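Local coordinates for protein spectinomycin phosphotransferase (Legionella pneumophila, PDB 3I1A) that probably transfers a phosphate group from a nucleotide to the antibiotic spectinomycin, a kinase-like reaction that confers resistance to the drug, at residues L121-R126 against F263-E269; D168-F174 against L296-N300. All coordinates share one frame. Residue numbers count along the deposited sequence, not the author numbering.

Contact 1: L121-R126 against F263-E269; sequences LGKVLR and FYEGYGE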
# COMPACT_ATOMS: atom_id res chain seq x y z
N LEU A 121 -8.69 -14.38 1.94
CA LEU A 121 -8.11 -13.08 2.29
C LEU A 121 -8.43 -12.78 3.76
O LEU A 121 -7.57 -12.26 4.50
CB LEU A 121 -8.65 -11.97 1.38
CG LEU A 121 -8.25 -10.53 1.74
CD1 LEU A 121 -6.72 -10.36 1.60
CD2 LEU A 121 -8.97 -9.54 0.83
N GLY A 122 -9.66 -13.09 4.18
CA GLY A 122 -10.02 -12.87 5.57
C GLY A 122 -9.17 -13.74 6.49
O GLY A 122 -8.70 -13.29 7.54
N LYS A 123 -8.99 -15.01 6.12
CA LYS A 123 -8.16 -15.92 6.92
C LYS A 123 -6.70 -15.41 7.05
O LYS A 123 -6.12 -15.41 8.14
CB LYS A 123 -8.16 -17.31 6.28
CG LYS A 123 -7.27 -18.39 6.92
CD LYS A 123 -7.31 -19.68 6.07
CE LYS A 123 -7.21 -19.40 4.55
NZ LYS A 123 -6.99 -20.59 3.61
N VAL A 124 -6.13 -14.96 5.94
CA VAL A 124 -4.74 -14.49 5.94
C VAL A 124 -4.56 -13.18 6.69
O VAL A 124 -3.59 -13.02 7.45
CB VAL A 124 -4.22 -14.35 4.48
CG1 VAL A 124 -2.85 -13.68 4.46
CG2 VAL A 124 -4.13 -15.74 3.86
N LEU A 125 -5.48 -12.25 6.52
CA LEU A 125 -5.33 -11.00 7.23
C LEU A 125 -5.52 -11.25 8.72
O LEU A 125 -4.89 -10.59 9.54
CB LEU A 125 -6.32 -9.97 6.71
CG LEU A 125 -5.99 -8.51 7.04
CD1 LEU A 125 -4.59 -8.17 6.53
CD2 LEU A 125 -7.00 -7.61 6.34
N ARG A 126 -6.37 -12.20 9.11
CA ARG A 126 -6.49 -12.48 10.55
C ARG A 126 -5.17 -13.07 11.06
O ARG A 126 -4.72 -12.77 12.17
CB ARG A 126 -7.66 -13.45 10.81
CG ARG A 126 -7.87 -13.82 12.30
CD ARG A 126 -8.31 -12.62 13.13
NE ARG A 126 -8.44 -12.95 14.55
CZ ARG A 126 -9.44 -13.67 15.08
NH1 ARG A 126 -10.41 -14.15 14.31
NH2 ARG A 126 -9.46 -13.93 16.39
N PHE A 263 -15.52 -12.10 3.39
CA PHE A 263 -14.31 -11.72 4.10
C PHE A 263 -14.40 -12.08 5.58
O PHE A 263 -13.51 -12.76 6.11
CB PHE A 263 -14.02 -10.23 3.99
CG PHE A 263 -12.82 -9.79 4.80
CD1 PHE A 263 -11.53 -9.89 4.27
CD2 PHE A 263 -12.97 -9.35 6.12
CE1 PHE A 263 -10.42 -9.57 5.03
CE2 PHE A 263 -11.85 -9.03 6.90
CZ PHE A 263 -10.58 -9.13 6.35
N TYR A 264 -15.46 -11.65 6.25
CA TYR A 264 -15.57 -11.94 7.68
C TYR A 264 -15.81 -13.38 8.01
O TYR A 264 -15.51 -13.83 9.13
CB TYR A 264 -16.60 -11.02 8.32
CG TYR A 264 -16.01 -9.66 8.54
CD1 TYR A 264 -16.26 -8.60 7.66
CD2 TYR A 264 -15.14 -9.43 9.62
CE1 TYR A 264 -15.66 -7.36 7.84
CE2 TYR A 264 -14.53 -8.20 9.80
CZ TYR A 264 -14.79 -7.17 8.92
OH TYR A 264 -14.21 -5.96 9.15
N GLU A 265 -16.36 -14.14 7.07
CA GLU A 265 -16.49 -15.56 7.35
C GLU A 265 -15.06 -16.12 7.50
O GLU A 265 -14.81 -17.05 8.28
CB GLU A 265 -17.22 -16.28 6.21
CG GLU A 265 -17.48 -17.74 6.56
CD GLU A 265 -18.23 -18.48 5.47
OE1 GLU A 265 -19.13 -17.85 4.86
OE2 GLU A 265 -17.93 -19.68 5.25
N GLY A 266 -14.11 -15.56 6.76
CA GLY A 266 -12.74 -16.02 6.86
C GLY A 266 -11.96 -15.38 8.00
O GLY A 266 -11.18 -16.03 8.67
N TYR A 267 -12.20 -14.09 8.23
CA TYR A 267 -11.50 -13.35 9.28
C TYR A 267 -11.96 -13.79 10.68
O TYR A 267 -11.17 -13.84 11.62
CB TYR A 267 -11.76 -11.86 9.06
CG TYR A 267 -10.87 -10.95 9.87
CD1 TYR A 267 -9.55 -10.72 9.51
CD2 TYR A 267 -11.36 -10.33 11.02
CE1 TYR A 267 -8.72 -9.88 10.29
CE2 TYR A 267 -10.56 -9.50 11.79
CZ TYR A 267 -9.24 -9.28 11.43
OH TYR A 267 -8.43 -8.51 12.25
N GLY A 268 -13.24 -14.11 10.79
CA GLY A 268 -13.80 -14.58 12.05
C GLY A 268 -14.18 -13.57 13.09
O GLY A 268 -15.29 -13.62 13.63
N GLU A 269 -13.28 -12.65 13.39
CA GLU A 269 -13.52 -11.62 14.39
C GLU A 269 -14.46 -10.54 13.87
O GLU A 269 -14.10 -9.74 13.01
CB GLU A 269 -12.20 -10.98 14.82
CG GLU A 269 -12.39 -9.92 15.90
CD GLU A 269 -13.13 -10.48 17.09
OE1 GLU A 269 -12.53 -11.28 17.84
OE2 GLU A 269 -14.32 -10.15 17.26
O HOH W 1 -12.11 -14.03 17.07
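Two helices of the kinase-like fold, 115-129 and 257-267, meet here glycine to glycine. The axes of the segments 121-126 and 263-267 come within 6.6 Å, with a signed crossing angle of -41°, close for a helix pair, because Gly-122 and Gly-266 present bare backbone where a side chain would hold them apart. A CB on Gly-122 would collide with Phe-263 O; the hollow left instead lets Gly-122 CA lie 4.0 Å from Tyr-267 CA. At this distance the backbones exchange CA-H...O contacts: Gly-122 CA to Phe-263 O at 3.5 Å, Tyr-267 CA to Gly-122 O at 3.3 Å.

Flat aromatic rings fill the space beside Gly-122. Phe-263 lays a face over Gly-122 CA, a CH-pi contact, while its CZ meets Leu-125 CD2 at 3.9 Å; Leu-121 packs nearby and continues onto Ile-226 and Ile-228 of strand 226-228. Tyr-267 turns an edge to the Leu-125 backbone and a face to the aliphatic part of Arg-126, and its hydroxyl is hydrogen-bonded to ND1 of His-129.

Gly-268 ends helix 257-267 with a positive phi that suits glycine. Long enough to reach this end, Arg-126 also forms a salt bridge with Glu-130, and water 1 joins its NH2 to Glu-269 OE1. Arg-126 NH1 donates a 2.8 Å hydrogen bond to Tyr-267 O.

Contact 2: D168-F174 against L296-N300; sequences DKLTAAF and LLSRN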
# COMPACT_ATOMS: atom_id res chain seq x y z
N ASP A 168 -3.20 28.21 -13.81
CA ASP A 168 -3.25 27.61 -15.14
C ASP A 168 -4.55 26.81 -15.26
O ASP A 168 -5.36 26.78 -14.33
CB ASP A 168 -2.00 26.76 -15.46
CG ASP A 168 -1.91 25.43 -14.71
OD1 ASP A 168 -2.71 25.15 -13.79
OD2 ASP A 168 -0.99 24.63 -15.07
N LYS A 169 -4.78 26.19 -16.41
CA LYS A 169 -6.00 25.43 -16.67
C LYS A 169 -6.32 24.37 -15.62
O LYS A 169 -7.45 24.29 -15.13
CB LYS A 169 -5.90 24.74 -18.04
CG LYS A 169 -7.22 24.12 -18.55
CD LYS A 169 -6.97 23.39 -19.89
CE LYS A 169 -8.22 22.76 -20.49
NZ LYS A 169 -7.83 21.86 -21.61
N LEU A 170 -5.32 23.56 -15.29
CA LEU A 170 -5.57 22.50 -14.32
C LEU A 170 -5.85 23.04 -12.92
O LEU A 170 -6.75 22.56 -12.25
CB LEU A 170 -4.39 21.55 -14.31
CG LEU A 170 -4.45 20.62 -15.52
CD1 LEU A 170 -3.21 19.70 -15.51
CD2 LEU A 170 -5.73 19.78 -15.46
N THR A 171 -5.10 24.05 -12.50
CA THR A 171 -5.33 24.63 -11.18
C THR A 171 -6.72 25.24 -11.08
O THR A 171 -7.41 25.07 -10.08
CB THR A 171 -4.30 25.72 -10.86
OG1 THR A 171 -3.01 25.11 -10.76
CG2 THR A 171 -4.64 26.41 -9.54
N ALA A 172 -7.15 25.94 -12.13
CA ALA A 172 -8.48 26.54 -12.12
C ALA A 172 -9.59 25.49 -12.10
O ALA A 172 -10.62 25.65 -11.43
CB ALA A 172 -8.66 27.47 -13.35
N ALA A 173 -9.39 24.40 -12.85
CA ALA A 173 -10.39 23.34 -12.90
C ALA A 173 -10.50 22.66 -11.52
O ALA A 173 -11.60 22.33 -11.05
CB ALA A 173 -10.01 22.31 -13.98
N PHE A 174 -9.35 22.48 -10.88
CA PHE A 174 -9.29 21.86 -9.55
C PHE A 174 -9.99 22.73 -8.51
O PHE A 174 -10.75 22.23 -7.68
CB PHE A 174 -7.84 21.65 -9.13
CG PHE A 174 -7.70 21.18 -7.71
CD1 PHE A 174 -8.08 19.89 -7.35
CD2 PHE A 174 -7.25 22.07 -6.72
CE1 PHE A 174 -8.01 19.47 -6.02
CE2 PHE A 174 -7.17 21.67 -5.38
CZ PHE A 174 -7.56 20.36 -5.03
N LEU A 296 -2.21 19.61 -7.76
CA LEU A 296 -3.00 20.47 -8.64
C LEU A 296 -2.81 21.96 -8.34
O LEU A 296 -2.90 22.79 -9.24
CB LEU A 296 -4.50 20.13 -8.57
CG LEU A 296 -5.03 19.06 -9.55
CD1 LEU A 296 -4.85 19.53 -11.02
CD2 LEU A 296 -4.31 17.75 -9.29
N LEU A 297 -2.55 22.31 -7.07
CA LEU A 297 -2.33 23.71 -6.71
C LEU A 297 -0.92 24.13 -7.09
O LEU A 297 -0.64 25.33 -7.21
CB LEU A 297 -2.54 23.92 -5.21
CG LEU A 297 -3.99 23.72 -4.75
CD1 LEU A 297 -4.04 23.69 -3.21
CD2 LEU A 297 -4.84 24.87 -5.26
N SER A 298 -0.03 23.15 -7.26
CA SER A 298 1.36 23.40 -7.64
C SER A 298 1.65 22.91 -9.06
O SER A 298 0.79 22.33 -9.72
CB SER A 298 2.32 22.68 -6.68
OG SER A 298 2.07 23.10 -5.36
N ARG A 299 2.87 23.17 -9.52
CA ARG A 299 3.32 22.79 -10.85
C ARG A 299 4.60 22.02 -10.65
O ARG A 299 5.61 22.27 -11.30
CB ARG A 299 3.56 24.04 -11.71
CG ARG A 299 2.41 25.04 -11.66
CD ARG A 299 1.46 24.89 -12.83
NE ARG A 299 1.92 25.66 -13.99
CZ ARG A 299 1.78 26.97 -14.13
NH1 ARG A 299 1.18 27.69 -13.19
NH2 ARG A 299 2.24 27.58 -15.22
N ASN A 300 4.54 21.08 -9.71
CA ASN A 300 5.67 20.23 -9.37
C ASN A 300 5.91 19.10 -10.38
O ASN A 300 7.05 18.67 -10.55
CB ASN A 300 5.47 19.61 -7.98
CG ASN A 300 5.47 20.66 -6.88
OD1 ASN A 300 6.12 21.71 -7.00
ND2 ASN A 300 4.74 20.38 -5.80
O HOH W 2 -1.41 27.20 -11.55
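Leu-296, in the last turn of helix 274-297, is the main apolar knob: its CB lies over a face of the Phe-174 ring, 3.5 Å from CG, and its CD1 reaches Leu-170 CB at 3.9 Å. Near the helix end, Leu-296 O lies 2.8 Å from Thr-171 OG1 and accepts a hydrogen bond from Arg-306. Leu-297 extends the greasy surface, with CG 3.8 Å from Phe-174 CE2. At Ser-298 the backbone leaves helical geometry, and the long side chain of Arg-299 then reaches the start of helix 169-180. There Asp-168 is the N-cap, short enough for OD1 to accept from Thr-171 N at 2.9 Å. Asp-168 OD2 makes a salt bridge with Arg-299 NE at 3.3 Å, by charge alone since the oxygen lies over the guanidinium face, and a second with Arg-306. Helix 303-315 thus packs against both segments, Arg-306 touching Leu-170, Ser-309 touching Leu-296 and Phe-313 meeting Phe-174 edge-to-face, so that three helices converge where helix 169-180 begins and helix 274-297 ends.

From the N terminus, the chain passes through the five-stranded antiparallel sheet before helix 115-129 supplies the first half of contact 1. Segment 168-174 follows, opening contact 2. The intervening chain adds helix 182-198 and the two-stranded sheet 218-220/226-228, flanked by the Mg(2+)-binding residues Asn-217 and Asp-230, then reaches 263-269, closing the first loop over 136 residues. Helix 274-297 comes next and ends at contact 2, closing a loop of 121 residues. The segments alternate, so the loops cross. The centres of the two contacts are about 42 Å apart, on opposite sides of the chain's centre: contact 1 ties the helix after the five-stranded sheet to helix 257-267, contact 2 the start of helix 169-180 to the end of helix 274-297.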